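Local coordinates for nicastrin (Dictyostelium purpureum, PDB 4R12), which probably serves as the nicastrin subunit of gamma-secretase, which cleaves membrane proteins such as Notch receptors within the membrane, and may help recruit substrates, at residues A[526-531]-A[536-541]; A[523-526]-A[531-534]. All coordinates share one frame; numbering follows the deposited sequence.

Contact 1 of 2, residues A[526-531]-A[536-541]; sequences NDCPSS and GQCVSS. With CA (calcium ion), chain G.
Both sulfurs of the Cys528–Cys538 disulfide stand anti to their own carbonyl carbons and beside their backbone N (chi1 -65° and -74°), which turns them toward each other across the gap. The bridge, SG to SG 2.1 Å, is left-handed (chi3 -81°) and ties a calcium-binding loop to strand 536-540, the middle strand of a three-stranded antiparallel sheet. From Cys528 to Ser531 that loop makes a type II beta turn, closed by a weak bond from Ser531 N to Cys528 O. The turn also presents two carbonyls to the calcium ion, Cys528 O at 2.4 Å and Ser531 O at 2.5 Å; Asp525 O and three waters complete the six ligands. Ser531 OG, held between its backbone N and carbonyl carbon, donates to Pro529 O at 2.8 Å from well above the carbonyl plane, while its CB presses on Val539 O at 3.1 Å. Replacing Ser531 by alanine removes the hydroxyl, which is likely to leave Pro529 O without this donor and the turn less firmly fixed beside the metal. Val539 O itself is hydrogen-bonded to Tyr510 OH. Farther along, two waters link the segments, both donating to Ser530 O. One accepts from Ser541 N at 3.1 Å; the other is hydrogen-bonded to Ser540 OG at 2.8 Å.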
# COMPACT_ATOMS: atom_id res chain seq x y z
N ASN A 526 -9.76 23.85 -11.67
CA ASN A 526 -9.31 25.24 -11.76
C ASN A 526 -10.46 26.24 -11.93
O ASN A 526 -10.27 27.44 -11.75
CB ASN A 526 -8.30 25.41 -12.91
CG ASN A 526 -7.04 24.59 -12.71
OD1 ASN A 526 -6.69 24.19 -11.59
ND2 ASN A 526 -6.33 24.33 -13.80
N ASP A 527 -11.65 25.74 -12.25
CA ASP A 527 -12.84 26.59 -12.32
C ASP A 527 -13.36 26.93 -10.93
O ASP A 527 -14.19 27.84 -10.77
CB ASP A 527 -13.98 25.91 -13.10
CG ASP A 527 -13.68 25.76 -14.57
OD1 ASP A 527 -12.78 26.44 -15.10
OD2 ASP A 527 -14.39 24.95 -15.22
N CYS A 528 -12.91 26.19 -9.93
CA CYS A 528 -13.45 26.27 -8.58
C CYS A 528 -12.50 26.95 -7.59
O CYS A 528 -11.46 26.41 -7.25
CB CYS A 528 -13.80 24.86 -8.06
SG CYS A 528 -15.16 24.06 -9.01
N PRO A 529 -12.87 28.15 -7.12
CA PRO A 529 -12.03 28.86 -6.14
C PRO A 529 -11.96 28.09 -4.82
O PRO A 529 -13.01 27.84 -4.23
CB PRO A 529 -12.76 30.19 -5.95
CG PRO A 529 -13.67 30.32 -7.13
CD PRO A 529 -14.07 28.92 -7.46
N SER A 530 -10.75 27.72 -4.39
CA SER A 530 -10.54 27.02 -3.12
C SER A 530 -11.45 25.80 -2.98
O SER A 530 -11.96 25.50 -1.90
CB SER A 530 -10.77 27.97 -1.94
OG SER A 530 -10.14 29.23 -2.17
N SER A 531 -11.65 25.10 -4.08
CA SER A 531 -12.52 23.93 -4.07
C SER A 531 -12.22 23.07 -5.29
O SER A 531 -11.37 23.43 -6.11
CB SER A 531 -13.99 24.35 -4.01
OG SER A 531 -14.27 25.42 -4.90
N GLY A 536 -19.87 19.33 -12.25
CA GLY A 536 -20.55 20.61 -12.28
C GLY A 536 -20.78 21.28 -10.93
O GLY A 536 -21.33 22.39 -10.87
N GLN A 537 -20.39 20.61 -9.85
CA GLN A 537 -20.42 21.21 -8.53
C GLN A 537 -19.03 21.62 -8.09
O GLN A 537 -18.08 20.85 -8.26
CB GLN A 537 -21.01 20.25 -7.49
CG GLN A 537 -22.38 19.68 -7.84
CD GLN A 537 -23.50 20.65 -7.53
OE1 GLN A 537 -24.32 20.94 -8.39
NE2 GLN A 537 -23.53 21.17 -6.30
N CYS A 538 -18.91 22.83 -7.52
CA CYS A 538 -17.70 23.18 -6.76
C CYS A 538 -17.88 22.71 -5.32
O CYS A 538 -18.80 23.15 -4.63
CB CYS A 538 -17.43 24.69 -6.82
SG CYS A 538 -16.79 25.20 -8.43
N VAL A 539 -17.03 21.79 -4.90
CA VAL A 539 -17.19 21.13 -3.61
C VAL A 539 -16.07 21.56 -2.67
O VAL A 539 -14.89 21.57 -3.04
CB VAL A 539 -17.20 19.59 -3.76
CG1 VAL A 539 -17.39 18.91 -2.41
CG2 VAL A 539 -18.29 19.17 -4.74
N SER A 540 -16.45 21.92 -1.45
CA SER A 540 -15.48 22.39 -0.47
C SER A 540 -15.27 21.34 0.61
O SER A 540 -16.23 20.84 1.18
CB SER A 540 -15.94 23.71 0.14
OG SER A 540 -16.04 24.71 -0.86
N SER A 541 -14.01 21.03 0.88
CA SER A 541 -13.64 20.05 1.91
C SER A 541 -12.25 20.34 2.44
O SER A 541 -11.35 20.69 1.67
CB SER A 541 -13.70 18.62 1.35
OG SER A 541 -13.32 17.67 2.33
CA CA G . -9.84 24.74 -7.60
O HOH W 1 -12.39 23.60 0.07
O HOH W 2 -14.25 26.85 -0.83
O HOH W 3 -8.65 24.94 -5.41
O HOH W 4 -8.79 26.86 -8.48
O HOH W 5 -8.01 23.34 -7.97

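Contact 2 of 2, residues A[523-526]-A[531-534]; sequences TSDN and SLCY. With CA (calcium ion), chain G.
The carboxylate of Asp525 has one face covered by Leu532, whose CD2 sits almost squarely above CG at 3.7 Å. Cys533 N, displaced toward the face that Leu532 covers, donates to OD1 at 2.8 Å with an N-H...O angle of 158°, on the anti side of the oxygen and 24° out of the carboxylate plane. The contact thus clips a calcium-binding loop, through its short 3-10 segment, to an outer strand of a small antiparallel sheet. Arg507, from helix 500-512, makes a long, weak ion pair with the same OD1. While its side chain grips the strand, Asp525 turns its backbone O to the calcium ion at 2.4 Å. Ser531 O is the neighbouring ligand, 3.7 Å from Asp525 O; the shared cation probably offsets the repulsion between these two carbonyls. Around the metal each protein carbonyl faces a water, in a roughly octahedral shell. One residue earlier in the loop, Ser524 O lies against Cys533 CB at 3.4 Å. With its sulfur anti to the backbone N (chi1 -175°), Cys533 reaches back along the loop to its disulfide partner Cys522, and SG passes 3.9 Å from Thr523 N.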
# COMPACT_ATOMS: atom_id res chain seq x y z
N THR A 523 -16.06 22.65 -15.16
CA THR A 523 -15.60 21.48 -15.92
C THR A 523 -14.18 21.05 -15.52
O THR A 523 -13.65 20.08 -16.06
CB THR A 523 -15.64 21.72 -17.44
OG1 THR A 523 -14.79 22.82 -17.77
CG2 THR A 523 -17.07 22.01 -17.92
N SER A 524 -13.57 21.76 -14.60
CA SER A 524 -12.28 21.33 -14.06
C SER A 524 -12.05 21.99 -12.71
O SER A 524 -12.70 22.98 -12.39
CB SER A 524 -11.14 21.69 -15.02
OG SER A 524 -10.79 23.05 -14.85
N ASP A 525 -11.14 21.43 -11.92
CA ASP A 525 -10.88 21.96 -10.59
C ASP A 525 -10.46 23.42 -10.62
O ASP A 525 -10.78 24.17 -9.70
CB ASP A 525 -9.80 21.13 -9.87
CG ASP A 525 -10.22 19.69 -9.64
OD1 ASP A 525 -11.45 19.41 -9.56
OD2 ASP A 525 -9.33 18.83 -9.51
N ASN A 526 -9.76 23.85 -11.67
CA ASN A 526 -9.31 25.24 -11.76
C ASN A 526 -10.46 26.24 -11.93
O ASN A 526 -10.27 27.44 -11.75
CB ASN A 526 -8.30 25.41 -12.91
CG ASN A 526 -7.04 24.59 -12.71
OD1 ASN A 526 -6.69 24.19 -11.59
ND2 ASN A 526 -6.33 24.33 -13.80
N SER A 531 -11.65 25.10 -4.08
CA SER A 531 -12.52 23.93 -4.07
C SER A 531 -12.22 23.07 -5.29
O SER A 531 -11.37 23.43 -6.11
CB SER A 531 -13.99 24.35 -4.01
OG SER A 531 -14.27 25.42 -4.90
N LEU A 532 -12.88 21.92 -5.38
CA LEU A 532 -12.65 21.00 -6.48
C LEU A 532 -13.94 20.81 -7.26
O LEU A 532 -15.03 21.00 -6.72
CB LEU A 532 -12.15 19.64 -5.97
CG LEU A 532 -10.81 19.65 -5.22
CD1 LEU A 532 -10.42 18.21 -4.83
CD2 LEU A 532 -9.71 20.33 -6.04
N CYS A 533 -13.82 20.45 -8.52
CA CYS A 533 -14.98 20.23 -9.36
C CYS A 533 -15.43 18.77 -9.38
O CYS A 533 -14.65 17.86 -9.70
CB CYS A 533 -14.71 20.73 -10.77
SG CYS A 533 -16.18 20.61 -11.82
N TYR A 534 -16.69 18.54 -9.02
CA TYR A 534 -17.32 17.24 -9.13
C TYR A 534 -18.58 17.37 -9.97
O TYR A 534 -19.61 17.84 -9.47
CB TYR A 534 -17.70 16.68 -7.76
CG TYR A 534 -16.56 16.24 -6.88
CD1 TYR A 534 -15.75 17.17 -6.23
CD2 TYR A 534 -16.31 14.89 -6.66
CE1 TYR A 534 -14.72 16.76 -5.40
CE2 TYR A 534 -15.29 14.47 -5.83
CZ TYR A 534 -14.50 15.41 -5.21
OH TYR A 534 -13.48 14.98 -4.39
CA CA G . -9.84 24.74 -7.60
O HOH W 3 -8.65 24.94 -5.41
O HOH W 4 -8.79 26.86 -8.48
O HOH W 5 -8.01 23.34 -7.97

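The two contacts are neighbours, with centres 5 Å apart, and share Ser531, the calcium ion and its three waters. Along the chain, strand 516-522 leads into the loop that supplies the first segments of both, 523-526 and then 526-531; strands 532-534 and 536-540 follow. Across the sheet 536-540 lies between the other two, so contact 1 fixes the loop to the middle strand and contact 2 to an outer one. The strands are joined to each other through Val539 N and Leu532 O, 2.8 Å apart, a probable hydrogen bond. Two disulfides and one metal thus brace this small sheet and its loop.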